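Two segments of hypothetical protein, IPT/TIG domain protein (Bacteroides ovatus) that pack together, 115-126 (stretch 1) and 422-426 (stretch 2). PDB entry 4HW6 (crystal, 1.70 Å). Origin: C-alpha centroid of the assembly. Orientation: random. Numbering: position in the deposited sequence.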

# COMPACT_ATOMS: atom_id res chain seq x y z
N LEU A 115 3.60 12.30 1.91
CA LEU A 115 4.41 13.24 1.13
C LEU A 115 3.54 14.25 0.40
O LEU A 115 2.44 13.92 -0.08
CB LEU A 115 5.26 12.51 0.11
CG LEU A 115 6.32 11.54 0.61
CD1 LEU A 115 6.74 10.60 -0.51
CD2 LEU A 115 7.53 12.29 1.18
N GLY A 116 4.09 15.46 0.28
CA GLY A 116 3.47 16.54 -0.47
C GLY A 116 2.92 17.61 0.44
O GLY A 116 2.23 17.28 1.42
N LYS A 117 3.19 18.88 0.10
CA LYS A 117 2.70 20.02 0.87
C LYS A 117 2.25 21.09 -0.11
O LYS A 117 2.88 21.29 -1.14
CB LYS A 117 3.80 20.57 1.78
CG LYS A 117 4.27 19.55 2.82
CD LYS A 117 5.45 20.11 3.60
CE LYS A 117 5.86 19.21 4.76
NZ LYS A 117 6.98 19.84 5.51
N LEU A 118 1.13 21.73 0.21
CA LEU A 118 0.57 22.78 -0.63
C LEU A 118 0.49 24.08 0.18
O LEU A 118 0.69 24.09 1.40
CB LEU A 118 -0.83 22.39 -1.08
CG LEU A 118 -1.02 21.23 -2.06
CD1 LEU A 118 -0.55 19.90 -1.48
CD2 LEU A 118 -2.49 21.18 -2.47
N TYR A 119 0.22 25.18 -0.50
CA TYR A 119 0.05 26.44 0.20
C TYR A 119 -1.16 27.19 -0.33
O TYR A 119 -1.82 26.75 -1.26
CB TYR A 119 1.34 27.30 0.18
CG TYR A 119 1.93 27.62 -1.18
CD1 TYR A 119 2.72 26.68 -1.83
CD2 TYR A 119 1.74 28.86 -1.79
CE1 TYR A 119 3.28 26.95 -3.07
CE2 TYR A 119 2.31 29.15 -3.03
CZ TYR A 119 3.07 28.18 -3.66
OH TYR A 119 3.65 28.41 -4.88
N GLU A 120 -1.47 28.30 0.35
CA GLU A 120 -2.63 29.12 0.06
C GLU A 120 -3.92 28.31 0.17
O GLU A 120 -4.64 28.14 -0.79
CB GLU A 120 -2.48 29.79 -1.30
CG GLU A 120 -3.04 31.20 -1.35
CD GLU A 120 -2.36 32.05 -2.42
OE1 GLU A 120 -1.13 32.26 -2.32
OE2 GLU A 120 -3.05 32.49 -3.36
N ASN A 121 -4.16 27.81 1.38
CA ASN A 121 -5.26 26.88 1.68
C ASN A 121 -5.49 25.84 0.58
O ASN A 121 -6.60 25.69 0.02
CB ASN A 121 -6.55 27.64 2.07
CG ASN A 121 -7.59 26.72 2.68
OD1 ASN A 121 -7.27 25.80 3.46
ND2 ASN A 121 -8.84 26.93 2.30
N ASN A 122 -4.42 25.10 0.30
CA ASN A 122 -4.47 23.94 -0.60
C ASN A 122 -4.78 24.26 -2.07
O ASN A 122 -5.29 23.40 -2.79
CB ASN A 122 -5.43 22.87 -0.07
CG ASN A 122 -5.05 22.37 1.30
OD1 ASN A 122 -3.93 21.92 1.50
ND2 ASN A 122 -5.97 22.47 2.27
N THR A 123 -4.43 25.46 -2.53
CA THR A 123 -4.68 25.83 -3.91
C THR A 123 -3.42 25.86 -4.78
O THR A 123 -3.51 25.81 -6.01
CB THR A 123 -5.44 27.16 -4.01
OG1 THR A 123 -4.62 28.23 -3.52
CG2 THR A 123 -6.75 27.09 -3.22
N LYS A 124 -2.25 25.92 -4.14
CA LYS A 124 -1.00 26.10 -4.87
C LYS A 124 0.07 25.13 -4.37
O LYS A 124 0.02 24.69 -3.23
CB LYS A 124 -0.50 27.53 -4.75
CG LYS A 124 -1.36 28.53 -5.51
CD LYS A 124 -0.73 29.91 -5.55
CE LYS A 124 -1.71 30.98 -6.01
NZ LYS A 124 -1.12 32.34 -5.85
N TRP A 125 1.00 24.78 -5.24
CA TRP A 125 2.17 23.98 -4.85
C TRP A 125 3.29 24.19 -5.84
O TRP A 125 3.08 24.67 -6.96
CB TRP A 125 1.84 22.49 -4.78
CG TRP A 125 1.38 21.88 -6.10
CD1 TRP A 125 2.13 21.18 -7.00
CD2 TRP A 125 0.06 21.92 -6.63
NE1 TRP A 125 1.36 20.79 -8.06
CE2 TRP A 125 0.08 21.25 -7.87
CE3 TRP A 125 -1.15 22.48 -6.19
CZ2 TRP A 125 -1.05 21.10 -8.66
CZ3 TRP A 125 -2.27 22.34 -6.97
CH2 TRP A 125 -2.22 21.64 -8.19
N ASP A 126 4.50 23.86 -5.41
CA ASP A 126 5.67 23.89 -6.27
C ASP A 126 5.96 22.46 -6.70
O ASP A 126 5.69 21.53 -5.95
CB ASP A 126 6.86 24.45 -5.51
CG ASP A 126 6.63 25.88 -5.03
OD1 ASP A 126 6.04 26.68 -5.79
OD2 ASP A 126 7.03 26.17 -3.90
N ASP A 422 -5.92 14.54 -6.89
CA ASP A 422 -6.40 15.92 -6.79
C ASP A 422 -6.21 16.59 -5.41
O ASP A 422 -6.54 17.76 -5.20
CB ASP A 422 -7.80 16.02 -7.38
CG ASP A 422 -7.76 16.23 -8.91
OD1 ASP A 422 -6.99 17.09 -9.37
OD2 ASP A 422 -8.50 15.56 -9.64
N ASN A 423 -5.53 15.88 -4.51
CA ASN A 423 -4.93 16.49 -3.33
C ASN A 423 -3.43 16.63 -3.45
O ASN A 423 -2.79 17.22 -2.60
CB ASN A 423 -5.28 15.68 -2.08
CG ASN A 423 -6.72 15.85 -1.68
OD1 ASN A 423 -7.27 16.96 -1.80
ND2 ASN A 423 -7.35 14.76 -1.24
N HIS A 424 -2.86 16.07 -4.52
CA HIS A 424 -1.46 16.26 -4.88
C HIS A 424 -0.51 15.73 -3.84
O HIS A 424 0.61 16.21 -3.70
CB HIS A 424 -1.25 17.72 -5.23
CG HIS A 424 -2.16 18.17 -6.34
ND1 HIS A 424 -1.98 17.78 -7.65
CD2 HIS A 424 -3.31 18.90 -6.31
CE1 HIS A 424 -2.97 18.25 -8.39
NE2 HIS A 424 -3.79 18.94 -7.60
N ARG A 425 -0.96 14.67 -3.16
CA ARG A 425 -0.23 14.09 -2.06
C ARG A 425 -0.22 12.57 -2.15
O ARG A 425 -1.17 11.96 -2.67
CB ARG A 425 -0.89 14.48 -0.74
CG ARG A 425 -0.75 15.95 -0.34
CD ARG A 425 -1.84 16.22 0.68
NE ARG A 425 -1.84 17.55 1.26
CZ ARG A 425 -2.71 18.53 0.97
NH1 ARG A 425 -3.64 18.42 -0.00
NH2 ARG A 425 -2.61 19.66 1.67
N VAL A 426 0.84 11.98 -1.58
CA VAL A 426 0.84 10.57 -1.23
C VAL A 426 0.28 10.42 0.18
O VAL A 426 0.83 10.96 1.15
CB VAL A 426 2.25 9.94 -1.29
CG1 VAL A 426 2.18 8.46 -0.95
CG2 VAL A 426 2.88 10.14 -2.66
O HOH W 1 0.30 18.24 3.11
O HOH W 2 0.25 21.10 2.90
O HOH W 3 -5.75 20.35 -3.76

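Segments remote in sequence often join through a short run of backbone pairing, beyond which side chains carry the contact; these two stretches, almost 300 residues apart, illustrate the principle. Leu115 and Val426 form an antiparallel, hydrogen-bonded bridge: Leu115 N donates to Val426 O (3.2 Å), and Val426 N donates to Leu115 O (2.9 Å). Their side chains lie on the same face of the sheet, with Leu115 CB 4.2 Å from Val426 CB, so the two aliphatic side chains pack against each other, and both residues are buried, as suits apolar side chains.

The next residue, Gly116, suits its place because it lacks a side chain. At its phi of 107° and psi of 134°, a CB would press against the preceding carbonyl and would lie only 2.9 Å from His424 O. Further on, stretch 1 reverses through a type I' turn from Glu120 to Thr123. Asn122, the third residue of the turn, points its CA-to-CB bond toward stretch 2, as does Trp125 beyond it.

Arg425 is the hub of the side-chain contact. Its CA-to-CB bond points sideways, but the long chain carries the guanidinium to stretch 1, where NH2 donates to Asn122 OD1 (2.6 Å) near the guanidinium plane. Leu118 covers one face, its CD1 3.5 Å from Arg425 CZ; a flat cation can thus take apolar packing on its face while hydrogen bonding at its edge. Water 1 accepts from Arg425 NE (2.9 Å) and donates to Gly116 O (2.7 Å), linking side chain to backbone.

Aromatic stacking supplies a further contact. The six-membered ring of Trp125 lies face to face with the His424 imidazole, centroids 3.8 Å apart and planes at 25°, and Trp125 CH2 comes within 3.2 Å of His424 NE2. Both CA-to-CB bonds point toward the opposing stretch. Altogether the contact buries 447 Å², counting both sides.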